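Local coordinates for response regulator receiver domain protein (CheY-like) (Methylobacillus flagellatus KT, PDB 3I42), which probably acts as a phosphorylation-controlled switch in two-component signalling, as CheY-like receiver domains do, although its own pathway is not known, at residues A[17-22]-A[110-115]; A[24-29]-A[114-119]; A[31-34]-A[38-41]; A[41-46]-A[67-72]; A[53-58]-A[97-102]. All coordinates share one frame; numbering follows the deposited sequence.

Contact 1. Residues A[17-22]-A[110-115]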
# COMPACT_ATOMS: atom_id res chain seq x y z
N GLU A 17 -1.08 -23.23 12.54
CA GLU A 17 -0.25 -24.36 12.16
C GLU A 17 -0.23 -24.61 10.64
O GLU A 17 0.82 -24.89 10.07
CB GLU A 17 -0.73 -25.61 12.91
CG GLU A 17 -0.65 -25.47 14.46
CD GLU A 17 -1.34 -26.65 15.21
OE1 GLU A 17 -2.24 -27.30 14.61
OE2 GLU A 17 -0.99 -26.93 16.40
N THR A 18 -1.39 -24.50 9.99
CA THR A 18 -1.49 -24.66 8.53
C THR A 18 -0.64 -23.59 7.88
O THR A 18 0.25 -23.88 7.08
CB THR A 18 -2.97 -24.53 8.08
OG1 THR A 18 -3.71 -25.62 8.63
CG2 THR A 18 -3.11 -24.58 6.56
N PHE A 19 -0.89 -22.34 8.26
CA PHE A 19 -0.13 -21.21 7.75
C PHE A 19 1.37 -21.49 7.92
O PHE A 19 2.13 -21.32 7.00
CB PHE A 19 -0.50 -19.97 8.56
CG PHE A 19 -0.20 -18.68 7.87
CD1 PHE A 19 -1.02 -17.57 8.08
CD2 PHE A 19 0.87 -18.55 6.99
CE1 PHE A 19 -0.75 -16.37 7.45
CE2 PHE A 19 1.14 -17.35 6.36
CZ PHE A 19 0.34 -16.28 6.57
N LYS A 20 1.76 -21.91 9.11
CA LYS A 20 3.15 -22.23 9.41
C LYS A 20 3.71 -23.37 8.51
O LYS A 20 4.89 -23.33 8.09
CB LYS A 20 3.22 -22.58 10.88
CG LYS A 20 4.56 -23.05 11.40
CD LYS A 20 4.27 -23.67 12.76
CE LYS A 20 5.47 -23.71 13.68
NZ LYS A 20 6.48 -24.70 13.23
N GLU A 21 2.88 -24.37 8.21
CA GLU A 21 3.24 -25.46 7.27
C GLU A 21 3.51 -24.94 5.88
O GLU A 21 4.50 -25.29 5.24
CB GLU A 21 2.07 -26.44 7.15
CG GLU A 21 1.88 -27.42 8.30
CD GLU A 21 0.92 -28.56 7.90
OE1 GLU A 21 -0.25 -28.59 8.38
OE2 GLU A 21 1.35 -29.42 7.08
N LEU A 22 2.63 -24.08 5.39
CA LEU A 22 2.80 -23.52 4.08
C LEU A 22 4.10 -22.73 3.97
O LEU A 22 4.82 -22.90 2.98
CB LEU A 22 1.62 -22.62 3.72
CG LEU A 22 0.19 -23.17 3.64
CD1 LEU A 22 -0.77 -22.04 3.27
CD2 LEU A 22 0.06 -24.37 2.67
N ALA A 110 0.25 -20.24 -3.48
CA ALA A 110 0.35 -19.42 -4.70
C ALA A 110 0.32 -17.94 -4.37
O ALA A 110 0.94 -17.12 -5.06
CB ALA A 110 -0.78 -19.74 -5.67
N SER A 111 -0.46 -17.59 -3.37
CA SER A 111 -0.59 -16.19 -3.00
C SER A 111 0.61 -15.78 -2.13
O SER A 111 1.09 -14.64 -2.24
CB SER A 111 -1.95 -15.96 -2.32
OG SER A 111 -2.10 -16.80 -1.18
N LEU A 112 1.12 -16.73 -1.34
CA LEU A 112 2.32 -16.52 -0.52
C LEU A 112 3.61 -16.40 -1.29
O LEU A 112 4.45 -15.56 -0.97
CB LEU A 112 2.50 -17.64 0.52
CG LEU A 112 1.73 -17.55 1.82
CD1 LEU A 112 1.98 -18.84 2.60
CD2 LEU A 112 2.17 -16.32 2.61
N GLU A 113 3.77 -17.23 -2.31
CA GLU A 113 5.04 -17.28 -3.02
C GLU A 113 5.58 -15.90 -3.53
O GLU A 113 6.74 -15.59 -3.27
CB GLU A 113 5.01 -18.38 -4.10
CG GLU A 113 6.34 -18.60 -4.81
CD GLU A 113 6.49 -17.72 -6.02
OE1 GLU A 113 5.46 -17.39 -6.65
OE2 GLU A 113 7.64 -17.35 -6.36
N PRO A 114 4.77 -15.06 -4.21
CA PRO A 114 5.34 -13.76 -4.64
C PRO A 114 5.78 -12.84 -3.49
O PRO A 114 6.76 -12.10 -3.64
CB PRO A 114 4.19 -13.09 -5.42
CG PRO A 114 2.96 -13.85 -5.10
CD PRO A 114 3.36 -15.22 -4.64
N ILE A 115 5.09 -12.91 -2.35
CA ILE A 115 5.48 -12.15 -1.16
C ILE A 115 6.86 -12.59 -0.68
O ILE A 115 7.73 -11.78 -0.39
CB ILE A 115 4.47 -12.32 0.00
CG1 ILE A 115 3.10 -11.76 -0.39
CG2 ILE A 115 4.99 -11.65 1.26
CD1 ILE A 115 2.02 -11.96 0.65
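Phe19 and Leu22 of helix 13-25 both pack on one residue of helix 109-119, Leu112. The contact is apolar, and its buried surface is small, 123 Å² in all. Leu112 uses both methyls. CD2 lies 4.0 Å from Phe19 CE2, and CD1 stands 4.1 Å from that same Phe19 CE2, so one corner of the ring is held against both branches of the leucine. The second partner is met differently: Leu22 offers CB, which is 4.0 Å from Leu112 CD1. Phe19 reaches Leu112 through its first torsion. CG is trans to the backbone N (chi1 -158°), and this carries the ring across although the CB does not start out in that direction. The phenylalanine and leucine side chains cross obliquely.

The pairing joins the first and last helices of the receiver fold, a five-stranded parallel sheet with helices on both faces. Phe19 also packs on Ile8 of strand 4-9, and its ring meets that of Phe52 at about 60°. Leu112 rests on Leu103 of strand 101-104.

No hydrogen bond links the two segments. Several polar groups bond within their own helix or just before it. Leu22 N bonds to Thr18 O at 2.9 Å, an ordinary helical bond. Thr18 OG1 bonds back to Ala14 O, and Ser111 OG to Asp108 O. At Pro114 the regular bonding of helix 109-119 is interrupted, because the proline N has no hydrogen to give to the preceding turn, and the helix is kinked there.

Contact 2. Residues A[24-29]-A[114-119]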
# COMPACT_ATOMS: atom_id res chain seq x y z
N GLU A 24 6.76 -22.98 5.71
CA GLU A 24 7.85 -23.94 5.77
C GLU A 24 8.07 -24.70 4.45
O GLU A 24 9.19 -24.86 3.99
CB GLU A 24 7.62 -24.91 6.91
CG GLU A 24 7.89 -24.26 8.25
CD GLU A 24 7.62 -25.20 9.42
OE1 GLU A 24 6.83 -26.18 9.24
OE2 GLU A 24 8.19 -24.97 10.52
N MET A 25 6.99 -25.12 3.82
CA MET A 25 7.09 -25.72 2.49
C MET A 25 7.74 -24.78 1.49
O MET A 25 8.29 -25.23 0.48
CB MET A 25 5.71 -26.11 1.99
CG MET A 25 5.20 -27.46 2.48
SD MET A 25 3.66 -27.83 1.61
CE MET A 25 4.06 -27.17 0.03
N LEU A 26 7.67 -23.47 1.73
CA LEU A 26 8.24 -22.51 0.79
C LEU A 26 9.62 -22.06 1.21
O LEU A 26 10.20 -21.20 0.56
CB LEU A 26 7.32 -21.31 0.60
CG LEU A 26 6.08 -21.47 -0.29
CD1 LEU A 26 4.97 -20.45 0.09
CD2 LEU A 26 6.44 -21.35 -1.77
N GLY A 27 10.13 -22.63 2.30
CA GLY A 27 11.52 -22.38 2.74
C GLY A 27 11.77 -21.35 3.85
O GLY A 27 12.88 -20.78 3.97
N PHE A 28 10.74 -21.09 4.65
CA PHE A 28 10.82 -20.15 5.77
C PHE A 28 10.89 -20.94 7.04
O PHE A 28 10.35 -22.04 7.11
CB PHE A 28 9.57 -19.27 5.80
CG PHE A 28 9.71 -18.05 4.99
CD1 PHE A 28 10.20 -18.11 3.68
CD2 PHE A 28 9.40 -16.80 5.54
CE1 PHE A 28 10.36 -16.94 2.90
CE2 PHE A 28 9.54 -15.64 4.80
CZ PHE A 28 10.03 -15.69 3.48
N GLN A 29 11.54 -20.40 8.06
CA GLN A 29 11.25 -20.86 9.41
C GLN A 29 10.18 -19.91 9.97
O GLN A 29 10.27 -18.70 9.76
CB GLN A 29 12.50 -20.83 10.30
CG GLN A 29 12.36 -21.70 11.55
CD GLN A 29 12.91 -21.04 12.82
OE1 GLN A 29 14.13 -20.85 12.96
NE2 GLN A 29 12.01 -20.70 13.76
N PRO A 114 4.77 -15.06 -4.21
CA PRO A 114 5.34 -13.76 -4.64
C PRO A 114 5.78 -12.84 -3.49
O PRO A 114 6.76 -12.10 -3.64
CB PRO A 114 4.19 -13.09 -5.42
CG PRO A 114 2.96 -13.85 -5.10
CD PRO A 114 3.36 -15.22 -4.64
N ILE A 115 5.09 -12.91 -2.35
CA ILE A 115 5.48 -12.15 -1.16
C ILE A 115 6.86 -12.59 -0.68
O ILE A 115 7.73 -11.78 -0.39
CB ILE A 115 4.47 -12.32 0.00
CG1 ILE A 115 3.10 -11.76 -0.39
CG2 ILE A 115 4.99 -11.65 1.26
CD1 ILE A 115 2.02 -11.96 0.65
N LEU A 116 7.05 -13.90 -0.61
CA LEU A 116 8.26 -14.47 -0.06
C LEU A 116 9.39 -14.17 -1.03
O LEU A 116 10.55 -14.04 -0.63
CB LEU A 116 8.06 -15.97 0.24
CG LEU A 116 7.39 -16.38 1.58
CD1 LEU A 116 6.29 -15.44 2.02
CD2 LEU A 116 6.85 -17.83 1.64
N GLN A 117 9.04 -14.01 -2.31
CA GLN A 117 10.02 -13.72 -3.36
C GLN A 117 10.52 -12.28 -3.29
O GLN A 117 11.71 -12.05 -3.48
CB GLN A 117 9.42 -13.99 -4.74
CG GLN A 117 10.43 -14.50 -5.76
CD GLN A 117 9.80 -14.77 -7.12
OE1 GLN A 117 10.50 -14.95 -8.11
NE2 GLN A 117 8.47 -14.79 -7.16
N SER A 118 9.61 -11.34 -3.01
CA SER A 118 9.97 -9.93 -2.79
C SER A 118 10.83 -9.71 -1.55
O SER A 118 11.82 -8.98 -1.61
CB SER A 118 8.72 -9.07 -2.66
OG SER A 118 7.88 -9.28 -3.78
N ILE A 119 10.46 -10.36 -0.45
CA ILE A 119 11.19 -10.28 0.82
C ILE A 119 12.63 -10.78 0.69
O ILE A 119 13.52 -10.31 1.39
CB ILE A 119 10.47 -11.07 1.94
CG1 ILE A 119 9.06 -10.51 2.18
CG2 ILE A 119 11.27 -11.03 3.24
CD1 ILE A 119 8.16 -11.40 3.01
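Leu26 and Leu116 have the closest CA atoms of the two segments, 8.1 Å apart, at the point where helix 13-25 ends in a Schellman motif and Gly27 (phi 98°) turns the chain into strand 28-33. Leu116 carries the contact. Its CG sits over one face of the Phe28 ring, 3.7 Å from the ring centroid and 30° off the normal, a CH-pi contact. The fit is tight: Leu116 CG is 3.3 Å from Phe28 CE1. Leu116 CB lies 3.6 Å from Phe28 CE1. The CD2 methyl lies toward the rim of the same ring and also meets Leu26, 3.6 Å from Leu26 CD1; the two leucines cross at about a right angle. With an alanine in place of Phe28, a gap would probably open beside Leu116, whose CG and CB would lose the ring they rest on. On the helix itself, Pro114 O accepts both Ser118 N and Ser118 OG, from opposite faces of its plane. Leu116 also packs on Phe52, and Phe28 on Ala6. Helix 109-119 thus packs against the helix-to-strand turn of the first beta-alpha-beta crossover of the receiver fold, formed by strand 4-9, helix 13-25 and strand 28-33.

Contact 3. Residues A[31-34]-A[38-41]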
# COMPACT_ATOMS: atom_id res chain seq x y z
N ASP A 31 7.38 -18.98 13.34
CA ASP A 31 6.69 -19.12 14.64
C ASP A 31 5.33 -18.48 14.53
O ASP A 31 5.08 -17.62 13.68
CB ASP A 31 7.42 -18.38 15.77
CG ASP A 31 8.92 -18.63 15.79
OD1 ASP A 31 9.35 -19.70 15.29
OD2 ASP A 31 9.67 -17.77 16.30
N TYR A 32 4.46 -18.86 15.43
CA TYR A 32 3.20 -18.19 15.53
C TYR A 32 2.93 -17.79 16.98
O TYR A 32 3.39 -18.46 17.91
CB TYR A 32 2.07 -19.03 14.93
CG TYR A 32 1.58 -20.24 15.73
CD1 TYR A 32 0.63 -20.09 16.75
CD2 TYR A 32 2.03 -21.55 15.42
CE1 TYR A 32 0.17 -21.19 17.47
CE2 TYR A 32 1.58 -22.66 16.14
CZ TYR A 32 0.65 -22.47 17.16
OH TYR A 32 0.17 -23.55 17.87
N VAL A 33 2.18 -16.72 17.15
CA VAL A 33 1.68 -16.33 18.44
C VAL A 33 0.22 -16.05 18.24
O VAL A 33 -0.21 -15.85 17.11
CB VAL A 33 2.42 -15.07 18.98
CG1 VAL A 33 3.81 -15.43 19.38
CG2 VAL A 33 2.42 -13.99 17.94
N MET A 34 -0.55 -16.02 19.31
CA MET A 34 -2.01 -15.97 19.18
C MET A 34 -2.66 -14.66 19.67
O MET A 34 -3.88 -14.56 19.76
CB MET A 34 -2.65 -17.22 19.81
CG MET A 34 -2.40 -18.54 19.02
SD MET A 34 -2.98 -20.10 19.86
CE MET A 34 -1.64 -20.35 21.02
N ASP A 38 1.44 -11.07 22.70
CA ASP A 38 2.49 -12.07 22.49
C ASP A 38 3.39 -11.69 21.33
O ASP A 38 4.62 -11.89 21.41
CB ASP A 38 1.88 -13.45 22.33
CG ASP A 38 1.50 -14.07 23.67
OD1 ASP A 38 1.68 -13.41 24.73
OD2 ASP A 38 1.05 -15.23 23.68
N ALA A 39 2.79 -11.09 20.30
CA ALA A 39 3.55 -10.56 19.15
C ALA A 39 4.58 -9.50 19.56
O ALA A 39 5.75 -9.58 19.16
CB ALA A 39 2.61 -9.99 18.09
N LEU A 40 4.13 -8.51 20.33
CA LEU A 40 5.04 -7.53 20.95
C LEU A 40 6.15 -8.19 21.74
O LEU A 40 7.30 -7.88 21.52
CB LEU A 40 4.27 -6.55 21.84
CG LEU A 40 3.54 -5.52 20.98
CD1 LEU A 40 2.35 -4.92 21.73
CD2 LEU A 40 4.49 -4.43 20.50
N HIS A 41 5.82 -9.13 22.63
CA HIS A 41 6.89 -9.87 23.34
C HIS A 41 7.81 -10.63 22.42
O HIS A 41 9.02 -10.63 22.64
CB HIS A 41 6.32 -10.80 24.41
CG HIS A 41 5.67 -10.08 25.55
ND1 HIS A 41 4.35 -10.28 25.90
CD2 HIS A 41 6.15 -9.15 26.41
CE1 HIS A 41 4.04 -9.51 26.93
NE2 HIS A 41 5.11 -8.81 27.26
O HOH W 1 0.76 -17.00 21.79
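Val33, the last residue of strand 28-33, spreads its two methyls over the first turns of helix 36-45. Its CB bond points at the helix, and so does that of Asp38 at the strand. The two CB atoms, Val33 CB and Asp38 CB, meet at 3.8 Å with the side chains set at a slant. The branches then part. CG1 stays with Asp38, 4.0 Å from Asp38 CB. CG2 lies between the backbone N and the carbonyl carbon of its own residue, and from there it reaches the next helical residue: Val33 CG2 is 3.8 Å from Ala39 N and 4.0 Å from Ala39 CB. The carboxylate of Asp38 takes another route. One water accepts from Met34 N at 3.0 Å and donates to Asp38 OD2 at 2.6 Å, and so bridges the strand end and the helix at the more exposed side of the contact. Asp38 N also has a partner in the turn, Ser35 OG. Inward, Val33 packs on Leu7 and Val9 of strand 4-9. Ala39 touches Val9 too, and Leu65 of helix 62-71. The neighbouring strand residue, Tyr32, packs on helix 13-25, so strand 28-33 serves helices on both faces of the sheet.

Contact 4. Residues A[41-46]-A[67-72]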
# COMPACT_ATOMS: atom_id res chain seq x y z
N HIS A 41 5.82 -9.13 22.63
CA HIS A 41 6.89 -9.87 23.34
C HIS A 41 7.81 -10.63 22.42
O HIS A 41 9.02 -10.63 22.64
CB HIS A 41 6.32 -10.80 24.41
CG HIS A 41 5.67 -10.08 25.55
ND1 HIS A 41 4.35 -10.28 25.90
CD2 HIS A 41 6.15 -9.15 26.41
CE1 HIS A 41 4.04 -9.51 26.93
NE2 HIS A 41 5.11 -8.81 27.26
N ALA A 42 7.25 -11.26 21.37
CA ALA A 42 8.06 -12.01 20.39
C ALA A 42 8.98 -11.11 19.58
O ALA A 42 10.14 -11.44 19.34
CB ALA A 42 7.17 -12.85 19.45
N MET A 43 8.48 -9.95 19.18
CA MET A 43 9.28 -9.05 18.35
C MET A 43 10.32 -8.29 19.15
O MET A 43 11.29 -7.77 18.58
CB MET A 43 8.36 -8.09 17.60
CG MET A 43 7.62 -8.79 16.50
SD MET A 43 7.99 -8.10 14.93
CE MET A 43 9.75 -7.77 14.94
N SER A 44 10.10 -8.21 20.47
CA SER A 44 11.11 -7.73 21.41
C SER A 44 12.34 -8.61 21.27
O SER A 44 13.40 -8.15 20.86
CB SER A 44 10.62 -7.86 22.87
OG SER A 44 9.54 -7.00 23.17
N THR A 45 12.16 -9.88 21.57
CA THR A 45 13.27 -10.79 21.78
C THR A 45 13.91 -11.30 20.48
O THR A 45 15.14 -11.45 20.42
CB THR A 45 12.85 -11.97 22.69
OG1 THR A 45 11.93 -12.82 21.98
CG2 THR A 45 12.16 -11.46 23.97
N ARG A 46 13.10 -11.56 19.46
CA ARG A 46 13.61 -12.12 18.20
C ARG A 46 13.33 -11.19 17.03
O ARG A 46 12.34 -10.45 17.03
CB ARG A 46 12.98 -13.49 17.90
CG ARG A 46 12.64 -14.37 19.12
CD ARG A 46 12.97 -15.86 18.84
NE ARG A 46 12.74 -16.24 17.43
CZ ARG A 46 13.09 -17.42 16.88
NH1 ARG A 46 12.82 -17.64 15.60
NH2 ARG A 46 13.70 -18.36 17.60
N LYS A 67 1.20 -0.71 13.87
CA LYS A 67 1.74 0.58 14.34
C LYS A 67 2.64 0.41 15.54
O LYS A 67 3.67 1.07 15.60
CB LYS A 67 0.64 1.54 14.71
CG LYS A 67 -0.18 2.01 13.57
CD LYS A 67 -1.29 2.93 14.10
CE LYS A 67 -2.13 3.45 12.95
NZ LYS A 67 -3.56 3.60 13.38
N GLN A 68 2.27 -0.46 16.48
CA GLN A 68 3.14 -0.76 17.65
C GLN A 68 4.42 -1.47 17.26
O GLN A 68 5.51 -1.09 17.72
CB GLN A 68 2.47 -1.61 18.74
CG GLN A 68 0.99 -1.34 19.11
CD GLN A 68 0.66 0.14 19.31
OE1 GLN A 68 1.29 0.81 20.13
NE2 GLN A 68 -0.36 0.64 18.59
N LEU A 69 4.31 -2.52 16.46
CA LEU A 69 5.47 -3.33 16.06
C LEU A 69 6.49 -2.54 15.26
O LEU A 69 7.70 -2.69 15.48
CB LEU A 69 5.02 -4.57 15.26
CG LEU A 69 4.05 -5.55 15.91
CD1 LEU A 69 3.65 -6.68 14.93
CD2 LEU A 69 4.64 -6.15 17.19
N ARG A 70 6.02 -1.69 14.36
CA ARG A 70 6.90 -0.79 13.61
C ARG A 70 7.71 0.14 14.52
O ARG A 70 8.82 0.56 14.16
CB ARG A 70 6.11 0.06 12.64
CG ARG A 70 5.72 -0.66 11.35
CD ARG A 70 5.29 0.34 10.28
NE ARG A 70 4.88 -0.34 9.06
CZ ARG A 70 5.73 -0.87 8.18
NH1 ARG A 70 7.05 -0.83 8.39
NH2 ARG A 70 5.24 -1.48 7.11
N ALA A 71 7.14 0.49 15.67
CA ALA A 71 7.78 1.44 16.59
C ALA A 71 8.74 0.76 17.55
O ALA A 71 9.47 1.43 18.25
CB ALA A 71 6.71 2.27 17.35
N LEU A 72 8.75 -0.56 17.61
CA LEU A 72 9.74 -1.27 18.41
C LEU A 72 11.14 -1.04 17.86
O LEU A 72 11.31 -0.80 16.66
CB LEU A 72 9.44 -2.76 18.46
CG LEU A 72 8.36 -3.19 19.41
CD1 LEU A 72 7.98 -4.64 19.11
CD2 LEU A 72 8.85 -3.06 20.84
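Met43 packs against Leu69 and Leu72, and this is the close part of the contact between helices 36-45 and 62-71. It touches with the start of its chain. Met43 CB is 3.8 Å from Leu72 CD1, and Met43 CG is 4.0 Å from Leu69 CD2. Each leucine therefore lends one methyl. Met43 and Leu69 cross at about a right angle. Beyond CG the methionine bends (chi2 -119°, chi3 41°). Its side chain also touches Met74 and Ser78 in the loop after helix 62-71. The looser side is at Ser44, an exposed residue whose CB points away from the other helix. Its nearest approach is through the backbone, Ser44 N at 4.4 Å from Leu72 CD1. The hydroxyl turns back to its own helix and bonds to Leu40 O. No hydrogen bond crosses the contact. Leu40, one turn before Ser44, adds to the apolar seam by touching Gln68, Leu69 and Leu72. Below, Met43 and Leu69 both rest on Val51 of strand 50-54, and Leu69 also touches Ile53 and Phe80. The two helices thus lie side by side on one face of the sheet.

Contact 5. Residues A[53-58]-A[97-102]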
# COMPACT_ATOMS: atom_id res chain seq x y z
N ILE A 53 0.05 -10.61 9.90
CA ILE A 53 -0.89 -10.19 10.94
C ILE A 53 -2.33 -10.34 10.48
O ILE A 53 -2.74 -9.67 9.53
CB ILE A 53 -0.64 -8.72 11.40
CG1 ILE A 53 0.74 -8.57 12.04
CG2 ILE A 53 -1.68 -8.27 12.41
CD1 ILE A 53 1.30 -7.17 11.94
N ASP A 54 -3.09 -11.21 11.14
CA ASP A 54 -4.53 -11.25 10.98
C ASP A 54 -5.11 -9.92 11.40
O ASP A 54 -4.70 -9.33 12.41
CB ASP A 54 -5.12 -12.38 11.81
CG ASP A 54 -6.52 -12.79 11.35
OD1 ASP A 54 -7.45 -11.93 11.32
OD2 ASP A 54 -6.70 -13.98 11.01
N LEU A 55 -6.06 -9.40 10.63
CA LEU A 55 -6.56 -8.07 10.93
C LEU A 55 -7.57 -8.09 12.08
O LEU A 55 -7.92 -7.03 12.62
CB LEU A 55 -7.13 -7.39 9.69
CG LEU A 55 -6.14 -7.01 8.59
CD1 LEU A 55 -6.84 -6.20 7.51
CD2 LEU A 55 -4.94 -6.23 9.10
N ASN A 56 -8.00 -9.30 12.47
CA ASN A 56 -8.96 -9.54 13.53
C ASN A 56 -8.30 -10.29 14.65
O ASN A 56 -8.10 -11.48 14.54
CB ASN A 56 -10.09 -10.45 13.03
CG ASN A 56 -11.10 -9.73 12.15
OD1 ASN A 56 -11.47 -8.58 12.40
ND2 ASN A 56 -11.58 -10.43 11.11
N LEU A 57 -7.97 -9.64 15.74
CA LEU A 57 -7.24 -10.32 16.80
C LEU A 57 -8.04 -10.27 18.11
O LEU A 57 -8.95 -9.45 18.23
CB LEU A 57 -5.85 -9.72 16.93
CG LEU A 57 -4.86 -10.13 15.85
CD1 LEU A 57 -3.63 -9.24 15.94
CD2 LEU A 57 -4.48 -11.62 16.00
N PRO A 58 -7.73 -11.16 19.07
CA PRO A 58 -8.58 -11.10 20.25
C PRO A 58 -8.43 -9.75 21.00
O PRO A 58 -9.44 -9.14 21.37
CB PRO A 58 -8.10 -12.27 21.12
CG PRO A 58 -7.10 -13.05 20.26
CD PRO A 58 -6.63 -12.15 19.20
N GLU A 97 -1.02 2.17 3.90
CA GLU A 97 0.25 2.83 4.19
C GLU A 97 1.17 2.01 5.08
O GLU A 97 2.38 2.02 4.88
CB GLU A 97 0.00 4.21 4.78
CG GLU A 97 -0.70 5.14 3.79
CD GLU A 97 -1.12 6.46 4.38
OE1 GLU A 97 -1.34 6.49 5.61
OE2 GLU A 97 -1.23 7.46 3.63
N LEU A 98 0.60 1.31 6.06
CA LEU A 98 1.40 0.66 7.12
C LEU A 98 1.76 -0.80 6.89
O LEU A 98 2.64 -1.34 7.59
CB LEU A 98 0.66 0.79 8.45
CG LEU A 98 0.62 2.17 9.10
CD1 LEU A 98 -0.65 2.28 9.91
CD2 LEU A 98 1.86 2.36 9.97
N PHE A 99 1.08 -1.47 5.96
CA PHE A 99 1.52 -2.83 5.60
C PHE A 99 2.26 -2.80 4.28
O PHE A 99 2.04 -1.93 3.46
CB PHE A 99 0.34 -3.77 5.48
CG PHE A 99 -0.29 -4.12 6.76
CD1 PHE A 99 0.21 -5.17 7.54
CD2 PHE A 99 -1.42 -3.43 7.19
CE1 PHE A 99 -0.40 -5.51 8.75
CE2 PHE A 99 -2.03 -3.75 8.41
CZ PHE A 99 -1.52 -4.80 9.19
N ASP A 100 3.15 -3.76 4.09
CA ASP A 100 3.92 -3.84 2.86
C ASP A 100 3.26 -4.76 1.83
O ASP A 100 3.40 -4.55 0.63
CB ASP A 100 5.34 -4.33 3.21
CG ASP A 100 6.04 -3.43 4.23
OD1 ASP A 100 6.31 -2.26 3.90
OD2 ASP A 100 6.31 -3.90 5.35
N PHE A 101 2.57 -5.79 2.32
CA PHE A 101 1.91 -6.79 1.47
C PHE A 101 0.58 -7.14 2.07
O PHE A 101 0.33 -6.94 3.25
CB PHE A 101 2.76 -8.08 1.31
CG PHE A 101 4.18 -7.84 0.88
CD1 PHE A 101 4.51 -7.72 -0.46
CD2 PHE A 101 5.20 -7.72 1.82
CE1 PHE A 101 5.82 -7.48 -0.85
CE2 PHE A 101 6.53 -7.50 1.43
CZ PHE A 101 6.84 -7.37 0.11
N TYR A 102 -0.30 -7.67 1.25
CA TYR A 102 -1.67 -7.89 1.67
C TYR A 102 -2.07 -9.26 1.13
O TYR A 102 -1.76 -9.57 0.00
CB TYR A 102 -2.58 -6.75 1.14
CG TYR A 102 -1.93 -5.36 1.17
CD1 TYR A 102 -2.14 -4.46 2.25
CD2 TYR A 102 -1.10 -4.95 0.13
CE1 TYR A 102 -1.51 -3.16 2.27
CE2 TYR A 102 -0.46 -3.69 0.15
CZ TYR A 102 -0.68 -2.81 1.21
OH TYR A 102 -0.05 -1.58 1.17
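All three side chains that meet here, Phe99, Ile53 and Leu55, share one first torsion, with the gamma carbon (CG1 in Ile53) opposite the carbonyl carbon. In Phe99 (chi1 -71°) this sends the ring from the end of helix 93-98 toward strand 50-54. In Leu55 (chi1 -68°) it brings the CD2 methyl to the ring although the CB bond itself does not point at Phe99. The two aliphatic residues take different parts of the ring. Ile53 CD1 lies 4.0 Å from Phe99 CE1, and the two side chains cross at about a right angle. Leu55 CD2 lies 3.7 Å from Phe99 CZ and 3.9 Å from Phe99 CE2; leucine and phenylalanine run past each other in opposite directions. A serine in place of Phe99 would probably leave Ile53 CD1 and Leu55 CD2 without their shared partner and open a gap between strand and loop. Ala82 of strand 79-84 also touches the ring.

Between the two aliphatic residues, Asp54 points away. It is the predicted phosphorylation site of this receiver domain, unmodified here. Its OD1 accepts from Asn56 N at 2.9 Å with its anti lone pair (N-H...O angle 160°), which makes an Asx turn. OD2 forms a salt bridge with Lys105 and lies close to Glu10 OE1. The chain therefore alternates: the residues flanking Asp54 are held by apolar packing against Phe99, while its carboxylate faces a polar, charged site. The packing and the Asx turn together probably help fix the position of Asp54.

Contacts 1, 2 and 5 are buried; contacts 3 and 4 are only partly so. Contacts 1 and 2 adjoin at Leu112 and Leu26. Both use helix 109-119; contact 1 meets helix 13-25 itself, contact 2 the turn and strand that follow it. Contacts 3 and 4 share helix 36-45 and lie about 9 Å apart between centres. Contacts 1 and 4 lie on opposite sides of the chain's centre. Contact 5 is the most central, and Ile53 links it to contact 4 through Leu69. All five pack apolar groups. Contact 2 adds a CH-pi contact, contact 3 a water bridge near the surface, and contact 5 lies beside the acidic site.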